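Local coordinates for protein gamma-glutamyl phosphate reductase (Thermotoga maritima, PDB 1O20) that probably catalyses the NADPH-dependent reduction of L-glutamyl 5-phosphate to the corresponding semialdehyde, the second step from glutamate on the way to proline, at residues I126-I131 against Y207-I212; G130-S135 against E200-R205. One frame throughout, in Å; residues are numbered along the deposited sequence.

Contact 1. Residues I126-I131 against Y207-I212; sequences IGPIGI and YLSLVI
Gly130 exchanges two backbone hydrogen bonds with the neighbouring strand: its N gives to Leu210 O at 2.9 Å, and its O accepts from Ile212 N, also 2.9 Å away. One residue thus bonds to the residues before and after its partner Val211, the standard parallel ladder. The ladder is prolonged into the loops by Ser209 N giving to Pro128 O at 2.9 Å. Val211 CA adds a CA-H...O contact to Gly130 O.

These are strands 129-132 and 210-213 of a parallel sheet in which 129-132 lies between 154-157 and 210-213, the Rossmann-like arrangement that serves as the nucleotide-binding domain in aldehyde dehydrogenases. Strand 210-213 forms one edge within the chain; on the other flank of 129-132, Ile129 and Ile131 bond to strand 154-157.

Apolar contacts fill the face that carries Ile129, Ile131, Leu210 and Ile212. Ile131 and Ile212 run alongside each other in the same direction, and a turn at Ile131 chi2 (-73°) places CD1 3.9 Å from Ile212 CB. Ile129 crosses Ile212 at a slant, CG2 meeting CD1. On the other face there is little room at Gly130: a CB there would sit tight against both Val211 CG1 and Leu208 CD1.

Polar and ring contacts mark the loop end. Pro128 lays its ring against the carbonyl of Tyr207, CG approaching O to 3.2 Å, and this buried oxygen finds no hydrogen-bond partner in the model. Ser209 OG, beside its own backbone N (chi1 -68°), lies 3.1 Å from Ile126 O, at most a weak hydrogen bond, since its proton has another acceptor within reach. A side chain at Gly127 would clash with that hydroxyl, and its phi of 121° suits glycine.

Contact 2. Residues G130-S135 against E200-R205; sequences GIIYES and EMIRLR
Met201, present as selenomethionine, sends its side chain from the end of helix 196-201 to Gly130 and Ile132 on the strand. CB points toward the strand but is still too distant to touch it. CG stands anti to the backbone N (chi1 -169°), extending the chain in that direction. SE is the first atom to arrive, 4.1 Å from Ile132 CG1, the two side chains meeting tip to tip. The chain bends at the last torsion, chi3 146°. Beyond the bend the methyl CE settles 3.5 Å from Gly130 CA. The same CE lies 3.7 Å from Ile132 CG1. The absent side chain of Gly130 makes this seat possible, since a CB there would clash with CE.

Helix 196-201 belongs to the crossover that leads from strand 187-189, at one edge of the Rossmann-like sheet, to strand 210-213 at the other, and here its last turn packs on the sheet face that carries Ile132. The helix gives way to a type I turn from Met201 to Leu204, which puts Ile202 beside the same isoleucine. Ile132 and Ile202 lie nearly at a right angle to each other, with CD1 of the former only 3.4 Å from CG2 of the latter, tighter than usual for two carbons. An alanine in place of Ile132 would probably leave SE and CE of Met201 and the Ile202 methyl CG2 facing a gap, with the selenomethionine tip freer to turn. Leu219 and Val223 of helix 217-226 also touch Ile132, while Leu16 of helix 15-30 touches Met201.

How the contacts relate
The two contacts lie about 8 Å apart, centre to centre, and both start from strand 129-132, sharing Gly130 and Ile131. Along the chain 126-135 comes first; some 65 residues later 200-205 and then 207-212 follow in quick succession, so the short helix 196-201 runs through its turn into strand 210-213. Contact 1 joins neighbouring strands within the sheet, whereas contact 2 lays the preceding helix end over one of its faces. They touch directly where Leu208 CD1 comes within 3.5 Å of Met201 O. Together they make up the final part of one crossover in the Rossmann-like domain, the kind of domain that binds the nucleotide in aldehyde dehydrogenases.

Contact 1. Residues I126-I131 against Y207-I212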
ATOM      1  N   ILE A 126      -6.442   7.316 -14.736  1.00 17.58           N
ATOM      2  CA  ILE A 126      -5.058   7.792 -14.881  1.00 18.58           C
ATOM      3  C   ILE A 126      -4.345   7.330 -16.152  1.00 18.13           C
ATOM      4  O   ILE A 126      -3.561   8.100 -16.736  1.00 18.42           O
ATOM      5  CB  ILE A 126      -4.233   7.590 -13.591  1.00 19.98           C
ATOM      6  CG1 ILE A 126      -2.877   8.255 -13.737  1.00 24.47           C
ATOM      7  CG2 ILE A 126      -4.020   6.115 -13.262  1.00 22.09           C
ATOM      8  CD1 ILE A 126      -2.179   8.418 -12.387  1.00 30.34           C
ATOM      9  N   GLY A 127      -4.679   6.137 -16.651  1.00 16.81           N
ATOM     10  CA  GLY A 127      -3.947   5.525 -17.743  1.00 16.93           C
ATOM     11  C   GLY A 127      -3.335   4.175 -17.415  1.00 15.87           C
ATOM     12  O   GLY A 127      -3.527   3.653 -16.364  1.00 15.79           O
ATOM     13  N   PRO A 128      -2.577   3.601 -18.327  1.00 16.58           N
ATOM     14  CA  PRO A 128      -1.985   2.277 -18.093  1.00 16.30           C
ATOM     15  C   PRO A 128      -1.057   2.333 -16.917  1.00 16.94           C
ATOM     16  O   PRO A 128      -0.280   3.299 -16.793  1.00 17.25           O
ATOM     17  CB  PRO A 128      -1.244   1.984 -19.404  1.00 16.01           C
ATOM     18  CG  PRO A 128      -1.902   2.873 -20.370  1.00 16.65           C
ATOM     19  CD  PRO A 128      -2.173   4.137 -19.621  1.00 15.77           C
ATOM     20  N   ILE A 129      -1.181   1.343 -16.043  1.00 16.80           N
ATOM     21  CA  ILE A 129      -0.368   1.211 -14.863  1.00 17.55           C
ATOM     22  C   ILE A 129       0.600   0.056 -15.004  1.00 17.23           C
ATOM     23  O   ILE A 129       0.190  -1.044 -15.331  1.00 14.99           O
ATOM     24  CB  ILE A 129      -1.275   0.947 -13.638  1.00 17.20           C
ATOM     25  CG1 ILE A 129      -2.283   2.093 -13.463  1.00 17.37           C
ATOM     26  CG2 ILE A 129      -0.449   0.821 -12.416  1.00 19.79           C
ATOM     27  CD1 ILE A 129      -3.339   1.808 -12.440  1.00 16.54           C
ATOM     28  N   GLY A 130       1.880   0.330 -14.757  1.00 17.76           N
ATOM     29  CA  GLY A 130       2.879  -0.702 -14.559  1.00 17.58           C
ATOM     30  C   GLY A 130       3.015  -1.136 -13.104  1.00 17.52           C
ATOM     31  O   GLY A 130       3.286  -0.320 -12.219  1.00 17.03           O
ATOM     32  N   ILE A 131       2.854  -2.429 -12.852  1.00 16.94           N
ATOM     33  CA  ILE A 131       3.075  -2.978 -11.525  1.00 17.79           C
ATOM     34  C   ILE A 131       4.349  -3.833 -11.551  1.00 17.60           C
ATOM     35  O   ILE A 131       4.451  -4.802 -12.304  1.00 17.35           O
ATOM     36  CB  ILE A 131       1.863  -3.822 -11.049  1.00 17.42           C
ATOM     37  CG1 ILE A 131       0.568  -3.015 -11.140  1.00 18.49           C
ATOM     38  CG2 ILE A 131       2.077  -4.279  -9.646  1.00 18.24           C
ATOM     39  CD1 ILE A 131       0.419  -1.922 -10.059  1.00 19.17           C
ATOM     40  N   TYR A 207       3.801   5.261 -23.001  1.00 21.01           N
ATOM     41  CA  TYR A 207       2.845   4.135 -22.810  1.00 20.33           C
ATOM     42  C   TYR A 207       2.227   3.999 -21.406  1.00 20.25           C
ATOM     43  O   TYR A 207       1.045   3.700 -21.271  1.00 19.28           O
ATOM     44  CB  TYR A 207       3.536   2.832 -23.189  1.00 20.58           C
ATOM     45  CG  TYR A 207       4.068   2.870 -24.586  1.00 21.29           C
ATOM     46  CD1 TYR A 207       3.209   2.972 -25.651  1.00 24.43           C
ATOM     47  CD2 TYR A 207       5.428   2.858 -24.846  1.00 24.10           C
ATOM     48  CE1 TYR A 207       3.668   3.027 -26.930  1.00 25.17           C
ATOM     49  CE2 TYR A 207       5.913   2.913 -26.158  1.00 24.13           C
ATOM     50  CZ  TYR A 207       5.019   2.982 -27.180  1.00 26.66           C
ATOM     51  OH  TYR A 207       5.419   3.025 -28.489  1.00 31.00           O
ATOM     52  N   LEU A 208       3.021   4.246 -20.362  1.00 19.25           N
ATOM     53  CA  LEU A 208       2.556   4.112 -19.001  1.00 18.64           C
ATOM     54  C   LEU A 208       2.322   5.467 -18.349  1.00 18.93           C
ATOM     55  O   LEU A 208       3.120   6.365 -18.504  1.00 17.58           O
ATOM     56  CB  LEU A 208       3.590   3.331 -18.190  1.00 18.47           C
ATOM     57  CG  LEU A 208       3.956   1.939 -18.756  1.00 18.72           C
ATOM     58  CD1 LEU A 208       5.007   1.261 -17.848  1.00 17.51           C
ATOM     59  CD2 LEU A 208       2.698   1.101 -18.843  1.00 19.94           C
ATOM     60  N   SER A 209       1.215   5.598 -17.626  1.00 19.53           N
ATOM     61  CA  SER A 209       0.904   6.814 -16.908  1.00 19.99           C
ATOM     62  C   SER A 209       1.364   6.781 -15.447  1.00 20.22           C
ATOM     63  O   SER A 209       1.381   7.812 -14.777  1.00 18.79           O
ATOM     64  CB  SER A 209      -0.616   7.063 -16.979  1.00 20.81           C
ATOM     65  OG  SER A 209      -0.981   7.389 -18.339  1.00 24.00           O
ATOM     66  N   LEU A 210       1.671   5.586 -14.941  1.00 19.09           N
ATOM     67  CA  LEU A 210       1.962   5.386 -13.536  1.00 19.79           C
ATOM     68  C   LEU A 210       2.691   4.069 -13.377  1.00 19.20           C
ATOM     69  O   LEU A 210       2.359   3.109 -14.041  1.00 18.56           O
ATOM     70  CB  LEU A 210       0.670   5.288 -12.729  1.00 20.36           C
ATOM     71  CG  LEU A 210       0.760   4.984 -11.237  1.00 21.87           C
ATOM     72  CD1 LEU A 210       1.570   6.069 -10.553  1.00 26.13           C
ATOM     73  CD2 LEU A 210      -0.614   4.931 -10.618  1.00 24.73           C
ATOM     74  N   VAL A 211       3.675   4.024 -12.503  1.00 19.95           N
ATOM     75  CA  VAL A 211       4.212   2.746 -12.032  1.00 20.96           C
ATOM     76  C   VAL A 211       4.143   2.684 -10.521  1.00 21.15           C
ATOM     77  O   VAL A 211       4.258   3.718  -9.827  1.00 21.62           O
ATOM     78  CB  VAL A 211       5.651   2.425 -12.506  1.00 21.04           C
ATOM     79  CG1 VAL A 211       5.726   2.316 -13.991  1.00 21.90           C
ATOM     80  CG2 VAL A 211       6.640   3.464 -12.031  1.00 24.00           C
ATOM     81  N   ILE A 212       3.899   1.470 -10.030  1.00 21.07           N
ATOM     82  CA  ILE A 212       3.776   1.191  -8.621  1.00 22.21           C
ATOM     83  C   ILE A 212       4.590  -0.048  -8.313  1.00 23.10           C
ATOM     84  O   ILE A 212       4.176  -1.159  -8.614  1.00 23.03           O
ATOM     85  CB  ILE A 212       2.329   0.938  -8.185  1.00 22.24           C
ATOM     86  CG1 ILE A 212       1.389   2.085  -8.641  1.00 21.68           C
ATOM     87  CG2 ILE A 212       2.303   0.775  -6.698  1.00 22.89           C
ATOM     88  CD1 ILE A 212      -0.095   1.803  -8.365  1.00 22.30           C
TER

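Contact 2. Residues G130-S135 against E200-R205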
ATOM      1  N   GLY A 130       1.880   0.330 -14.757  1.00 17.76           N
ATOM      2  CA  GLY A 130       2.879  -0.702 -14.559  1.00 17.58           C
ATOM      3  C   GLY A 130       3.015  -1.136 -13.104  1.00 17.52           C
ATOM      4  O   GLY A 130       3.286  -0.320 -12.219  1.00 17.03           O
ATOM      5  N   ILE A 131       2.854  -2.429 -12.852  1.00 16.94           N
ATOM      6  CA  ILE A 131       3.075  -2.978 -11.525  1.00 17.79           C
ATOM      7  C   ILE A 131       4.349  -3.833 -11.551  1.00 17.60           C
ATOM      8  O   ILE A 131       4.451  -4.802 -12.304  1.00 17.35           O
ATOM      9  CB  ILE A 131       1.863  -3.822 -11.049  1.00 17.42           C
ATOM     10  CG1 ILE A 131       0.568  -3.015 -11.140  1.00 18.49           C
ATOM     11  CG2 ILE A 131       2.077  -4.279  -9.646  1.00 18.24           C
ATOM     12  CD1 ILE A 131       0.419  -1.922 -10.059  1.00 19.17           C
ATOM     13  N   ILE A 132       5.307  -3.469 -10.705  1.00 18.24           N
ATOM     14  CA  ILE A 132       6.561  -4.180 -10.600  1.00 19.07           C
ATOM     15  C   ILE A 132       6.600  -4.780  -9.216  1.00 19.34           C
ATOM     16  O   ILE A 132       6.649  -4.067  -8.223  1.00 19.33           O
ATOM     17  CB  ILE A 132       7.750  -3.264 -10.852  1.00 19.28           C
ATOM     18  CG1 ILE A 132       7.629  -2.643 -12.249  1.00 21.41           C
ATOM     19  CG2 ILE A 132       9.046  -4.076 -10.742  1.00 20.94           C
ATOM     20  CD1 ILE A 132       8.223  -1.294 -12.382  1.00 24.56           C
ATOM     21  N   TYR A 133       6.537  -6.100  -9.166  1.00 19.38           N
ATOM     22  CA  TYR A 133       6.340  -6.794  -7.913  1.00 20.52           C
ATOM     23  C   TYR A 133       7.165  -8.058  -7.891  1.00 21.98           C
ATOM     24  O   TYR A 133       7.846  -8.394  -8.868  1.00 22.63           O
ATOM     25  CB  TYR A 133       4.843  -7.082  -7.659  1.00 20.68           C
ATOM     26  CG  TYR A 133       4.115  -7.928  -8.705  1.00 18.29           C
ATOM     27  CD1 TYR A 133       3.678  -9.200  -8.405  1.00 18.94           C
ATOM     28  CD2 TYR A 133       3.807  -7.425  -9.965  1.00 18.46           C
ATOM     29  CE1 TYR A 133       2.971  -9.985  -9.333  1.00 19.22           C
ATOM     30  CE2 TYR A 133       3.125  -8.230 -10.920  1.00 18.01           C
ATOM     31  CZ  TYR A 133       2.705  -9.488 -10.589  1.00 16.48           C
ATOM     32  OH  TYR A 133       2.004 -10.276 -11.478  1.00 19.10           O
ATOM     33  N   GLU A 134       7.191  -8.701  -6.739  1.00 25.24           N
ATOM     34  CA  GLU A 134       8.055  -9.878  -6.530  1.00 28.10           C
ATOM     35  C   GLU A 134       7.168 -11.108  -6.589  1.00 29.24           C
ATOM     36  O   GLU A 134       6.472 -11.324  -7.606  1.00 31.13           O
ATOM     37  CB  GLU A 134       8.823  -9.841  -5.180  1.00 29.02           C
ATOM     38  CG  GLU A 134       9.362  -8.516  -4.694  1.00 32.12           C
ATOM     39  CD  GLU A 134      10.822  -8.311  -4.995  1.00 37.58           C
ATOM     40  OE1 GLU A 134      11.257  -8.703  -6.106  1.00 42.44           O
ATOM     41  OE2 GLU A 134      11.517  -7.718  -4.129  1.00 40.47           O
ATOM     42  N   SER A 135       7.117 -11.850  -5.488  1.00 29.26           N
ATOM     43  CA  SER A 135       6.724 -13.234  -5.503  1.00 30.01           C
ATOM     44  C   SER A 135       5.276 -13.580  -5.066  1.00 29.23           C
ATOM     45  O   SER A 135       4.901 -14.748  -5.177  1.00 30.28           O
ATOM     46  CB  SER A 135       7.656 -13.996  -4.555  1.00 31.30           C
ATOM     47  OG  SER A 135       7.092 -14.038  -3.227  1.00 34.37           O
ATOM     48  N   GLU A 200      14.012  -0.117 -17.930  1.00 21.31           N
ATOM     49  CA  GLU A 200      13.377   0.324 -19.173  1.00 21.86           C
ATOM     50  C   GLU A 200      11.880   0.644 -18.984  1.00 21.04           C
ATOM     51  O   GLU A 200      11.338   1.607 -19.555  1.00 21.10           O
ATOM     52  CB  GLU A 200      13.490  -0.782 -20.240  1.00 23.31           C
ATOM     53  CG  GLU A 200      14.909  -1.169 -20.663  1.00 28.20           C
ATOM     54  CD  GLU A 200      15.592  -0.085 -21.456  1.00 34.92           C
ATOM     55  OE1 GLU A 200      14.869   0.771 -22.056  1.00 38.15           O
ATOM     56  OE2 GLU A 200      16.854  -0.100 -21.490  1.00 40.66           O
HETATM   57  N   MSE A 201      11.218  -0.175 -18.179  1.00 19.68           N
HETATM   58  CA  MSE A 201       9.779  -0.113 -18.021  1.00 20.02           C
HETATM   59  C   MSE A 201       9.374   1.199 -17.346  1.00 20.06           C
HETATM   60  O   MSE A 201       8.408   1.828 -17.730  1.00 20.36           O
HETATM   61  CB  MSE A 201       9.312  -1.295 -17.181  1.00 19.46           C
HETATM   62  CG  MSE A 201       7.856  -1.482 -17.165  1.00 22.62           C
HETATM   63 SE   MSE A 201       7.409  -3.203 -16.288  1.00 33.73          SE
HETATM   64  CE  MSE A 201       5.694  -2.642 -15.419  1.00 26.98           C
ATOM     65  N   ILE A 202      10.147   1.608 -16.356  1.00 20.46           N
ATOM     66  CA  ILE A 202       9.852   2.813 -15.601  1.00 20.99           C
ATOM     67  C   ILE A 202      10.277   4.111 -16.308  1.00 20.90           C
ATOM     68  O   ILE A 202      10.151   5.177 -15.734  1.00 21.22           O
ATOM     69  CB  ILE A 202      10.474   2.734 -14.197  1.00 20.70           C
ATOM     70  CG1 ILE A 202      12.013   2.797 -14.253  1.00 21.55           C
ATOM     71  CG2 ILE A 202       9.988   1.443 -13.458  1.00 21.23           C
ATOM     72  CD1 ILE A 202      12.691   2.545 -12.917  1.00 21.01           C
ATOM     73  N   ARG A 203      10.802   4.003 -17.511  1.00 21.45           N
ATOM     74  CA  ARG A 203      11.072   5.154 -18.376  1.00 22.89           C
ATOM     75  C   ARG A 203      10.114   5.287 -19.565  1.00 23.12           C
ATOM     76  O   ARG A 203      10.272   6.199 -20.403  1.00 22.79           O
ATOM     77  CB  ARG A 203      12.509   5.078 -18.897  1.00 24.12           C
ATOM     78  CG  ARG A 203      13.561   5.240 -17.830  1.00 27.00           C
ATOM     79  CD  ARG A 203      14.968   5.277 -18.417  1.00 33.43           C
ATOM     80  NE  ARG A 203      16.046   5.039 -17.453  1.00 39.60           N
ATOM     81  CZ  ARG A 203      16.399   5.867 -16.447  1.00 44.12           C
ATOM     82  NH1 ARG A 203      15.747   7.005 -16.202  1.00 43.14           N
ATOM     83  NH2 ARG A 203      17.440   5.544 -15.677  1.00 46.49           N
ATOM     84  N   LEU A 204       9.105   4.412 -19.648  1.00 23.26           N
ATOM     85  CA  LEU A 204       8.241   4.360 -20.854  1.00 23.33           C
ATOM     86  C   LEU A 204       7.076   5.343 -20.739  1.00 23.19           C
ATOM     87  O   LEU A 204       5.910   4.959 -20.546  1.00 20.83           O
ATOM     88  CB  LEU A 204       7.704   2.949 -21.070  1.00 23.03           C
ATOM     89  CG  LEU A 204       8.641   1.912 -21.677  1.00 25.41           C
ATOM     90  CD1 LEU A 204       7.839   0.606 -21.747  1.00 26.10           C
ATOM     91  CD2 LEU A 204       9.188   2.345 -23.053  1.00 25.32           C
ATOM     92  N   ARG A 205       7.400   6.619 -20.903  1.00 23.60           N
ATOM     93  CA  ARG A 205       6.425   7.661 -20.692  1.00 24.44           C
ATOM     94  C   ARG A 205       5.391   7.731 -21.820  1.00 23.94           C
ATOM     95  O   ARG A 205       4.329   8.302 -21.624  1.00 25.25           O
ATOM     96  CB  ARG A 205       7.133   9.018 -20.595  1.00 25.26           C
ATOM     97  CG  ARG A 205       7.915   9.256 -19.308  1.00 27.83           C
ATOM     98  CD  ARG A 205       8.473  10.693 -19.225  1.00 30.27           C
ATOM     99  NE  ARG A 205       7.376  11.656 -19.386  1.00 32.60           N
ATOM    100  CZ  ARG A 205       7.502  12.940 -19.752  1.00 35.48           C
ATOM    101  NH1 ARG A 205       8.686  13.470 -19.985  1.00 36.66           N
ATOM    102  NH2 ARG A 205       6.419  13.704 -19.855  1.00 36.27           N
TER